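Local coordinates for epidermal growth factor receptor pathway substrate 8-like protein 1 (Mus musculus, PDB 2CY4) that probably acts as a signalling adaptor of the EPS8 family, binding peptide motifs of partner proteins through its phosphotyrosine-binding domain, at residues Asn14-Phe19 and Gly44-Gln49. Sequence-based numbering, arbitrary orientation.
Sequences NHLVTF and GRVWAQ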
loop_
_atom_site.group_PDB
_atom_site.type_symbol
_atom_site.label_atom_id
_atom_site.label_comp_id
_atom_site.label_asym_id
_atom_site.label_seq_id
_atom_site.Cartn_x
_atom_site.Cartn_y
_atom_site.Cartn_z
ATOM N N ASN A 14 17.935 -0.342 -1.578
ATOM C CA ASN A 14 17.540 0.367 -0.373
ATOM C C ASN A 14 16.249 1.084 -0.729
ATOM O O ASN A 14 16.284 1.976 -1.566
ATOM C CB ASN A 14 18.485 1.492 0.002
ATOM C CG ASN A 14 19.696 1.003 0.833
ATOM O OD1 ASN A 14 19.679 -0.062 1.409
ATOM N ND2 ASN A 14 20.703 1.816 0.904
ATOM N N HIS A 15 15.142 0.738 -0.065
ATOM C CA HIS A 15 13.884 1.458 -0.290
ATOM C C HIS A 15 14.020 2.814 0.412
ATOM O O HIS A 15 14.381 2.855 1.571
ATOM C CB HIS A 15 12.716 0.646 0.326
ATOM C CG HIS A 15 11.408 1.400 0.345
ATOM N ND1 HIS A 15 11.073 2.292 1.347
ATOM C CD2 HIS A 15 10.391 1.424 -0.559
ATOM C CE1 HIS A 15 9.887 2.848 1.063
ATOM N NE2 HIS A 15 9.453 2.343 -0.075
ATOM N N LEU A 16 13.770 3.946 -0.276
ATOM C CA LEU A 16 13.822 5.272 0.364
ATOM C C LEU A 16 12.416 5.780 0.777
ATOM O O LEU A 16 12.222 6.250 1.902
ATOM C CB LEU A 16 14.438 6.324 -0.588
ATOM C CG LEU A 16 15.887 5.976 -0.950
ATOM C CD1 LEU A 16 16.399 7.102 -1.890
ATOM C CD2 LEU A 16 16.763 5.974 0.357
ATOM N N VAL A 17 11.425 5.702 -0.128
ATOM C CA VAL A 17 10.107 6.242 0.223
ATOM C C VAL A 17 9.096 5.668 -0.717
ATOM O O VAL A 17 9.430 5.288 -1.846
ATOM C CB VAL A 17 9.954 7.854 0.050
ATOM C CG1 VAL A 17 10.860 8.578 0.963
ATOM C CG2 VAL A 17 10.166 8.281 -1.382
ATOM N N THR A 18 7.881 5.604 -0.203
ATOM C CA THR A 18 6.696 5.196 -0.960
ATOM C C THR A 18 5.671 6.318 -0.665
ATOM O O THR A 18 5.465 6.643 0.504
ATOM C CB THR A 18 6.091 3.823 -0.532
ATOM O OG1 THR A 18 6.976 2.811 -1.042
ATOM C CG2 THR A 18 4.608 3.584 -1.241
ATOM N N PHE A 19 5.115 7.014 -1.677
ATOM C CA PHE A 19 4.040 7.987 -1.349
ATOM C C PHE A 19 2.976 7.901 -2.455
ATOM O O PHE A 19 3.255 7.466 -3.599
ATOM C CB PHE A 19 4.554 9.456 -1.207
ATOM C CG PHE A 19 5.312 9.989 -2.430
ATOM C CD1 PHE A 19 4.606 10.482 -3.537
ATOM C CD2 PHE A 19 6.714 10.053 -2.448
ATOM C CE1 PHE A 19 5.251 11.032 -4.643
ATOM C CE2 PHE A 19 7.388 10.603 -3.545
ATOM C CZ PHE A 19 6.628 11.102 -4.672
ATOM N N GLY A 44 13.293 14.625 7.929
ATOM C CA GLY A 44 13.618 13.434 8.670
ATOM C C GLY A 44 12.598 12.311 8.416
ATOM O O GLY A 44 12.352 11.494 9.291
ATOM N N ARG A 45 11.983 12.260 7.239
ATOM C CA ARG A 45 10.980 11.208 6.921
ATOM C C ARG A 45 11.471 10.107 5.976
ATOM O O ARG A 45 10.661 9.302 5.453
ATOM C CB ARG A 45 9.742 11.885 6.283
ATOM C CG ARG A 45 9.138 12.994 7.248
ATOM C CD ARG A 45 8.037 13.789 6.586
ATOM N NE ARG A 45 6.935 12.898 6.254
ATOM C CZ ARG A 45 6.044 13.122 5.283
ATOM N NH1 ARG A 45 6.098 14.229 4.510
ATOM N NH2 ARG A 45 5.115 12.207 5.072
ATOM N N VAL A 46 12.777 10.109 5.699
ATOM C CA VAL A 46 13.354 9.126 4.781
ATOM C C VAL A 46 14.437 8.324 5.479
ATOM O O VAL A 46 15.434 8.901 5.864
ATOM C CB VAL A 46 14.043 9.793 3.570
ATOM C CG1 VAL A 46 14.658 8.632 2.607
ATOM C CG2 VAL A 46 13.008 10.596 2.769
ATOM N N TRP A 47 14.234 7.023 5.653
ATOM C CA TRP A 47 15.222 6.153 6.292
ATOM C C TRP A 47 15.401 4.962 5.339
ATOM O O TRP A 47 14.489 4.158 5.150
ATOM C CB TRP A 47 14.715 5.686 7.676
ATOM C CG TRP A 47 14.592 6.863 8.699
ATOM C CD1 TRP A 47 13.562 7.086 9.625
ATOM C CD2 TRP A 47 15.530 7.962 8.879
ATOM N NE1 TRP A 47 13.818 8.240 10.342
ATOM C CE2 TRP A 47 14.996 8.802 9.915
ATOM C CE3 TRP A 47 16.758 8.324 8.265
ATOM C CZ2 TRP A 47 15.664 9.993 10.352
ATOM C CZ3 TRP A 47 17.422 9.512 8.699
ATOM C CH2 TRP A 47 16.862 10.330 9.735
ATOM N N ALA A 48 16.583 4.874 4.746
ATOM C CA ALA A 48 16.921 3.811 3.821
ATOM C C ALA A 48 16.668 2.466 4.451
ATOM O O ALA A 48 17.218 2.154 5.481
ATOM C CB ALA A 48 18.390 3.948 3.411
ATOM N N GLN A 49 15.804 1.677 3.843
ATOM C CA GLN A 49 15.508 0.362 4.344
ATOM C C GLN A 49 15.991 -0.673 3.301
ATOM O O GLN A 49 15.534 -0.680 2.140
ATOM C CB GLN A 49 14.004 0.238 4.532
ATOM C CG GLN A 49 13.539 -0.976 5.264
ATOM C CD GLN A 49 11.974 -1.027 5.375
ATOM O OE1 GLN A 49 11.308 -0.011 5.588
ATOM N NE2 GLN A 49 11.414 -2.215 5.227
HETATM O O HOH W 1 12.412 3.309 3.997
HETATM O O HOH W 2 11.527 5.803 4.702
#
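The carbonyl O of Q49 takes the backbone N-H of H15 at 2.7 Å (N to O). The donor lies tilted 28° from the carbonyl plane. The same O meets CA of N14 in a CA-H...O contact. In return, Q49 N gives a nearly straight bond to H15 O, 2.9 Å long and in the plane of that carbonyl. A48 CA adds a second CA-H...O contact to H15 O. H15 and Q49 thus form an antiparallel hydrogen-bonded pair.

Past this pair the two chains separate and water joins them. One water lies in the plane of the H15 ring, 3.1 Å from ND1. Its very short approach to W47 O is doubtful. A second water accepts from W47 N and probably donates to L16 O. The H15 ring points onward along its own strand, toward T18, with CG anti to the backbone N (chi1 171°). NE2 and T18 OG1 share a hydrogen bond, 2.7 Å apart. The backbone N of V17 lies above one ring face, offset toward its rim. Bonds at both ring nitrogens probably fix the ring's rotation.

The apolar part lies around V46. Its CG1 lies against L16 CB, while CG2 presses on V17 CG1 at a tight 3.5 Å. L16 CD2 reaches the methyl of A48 at 4.0 Å. L16 and V17 both face F111 in a classic beta bulge.

The contact marks where the loop after helix 30-42 joins the sheet and begins strand 49-55, alongside strand 9-20. This belongs to the PH-like fold of phosphotyrosine-binding domains. G44 ends the helix in a Schellman motif. V17 packs on L37 and V46 on M40 of that helix, while strand 108-113 pairs with the other edge of strand 9-20.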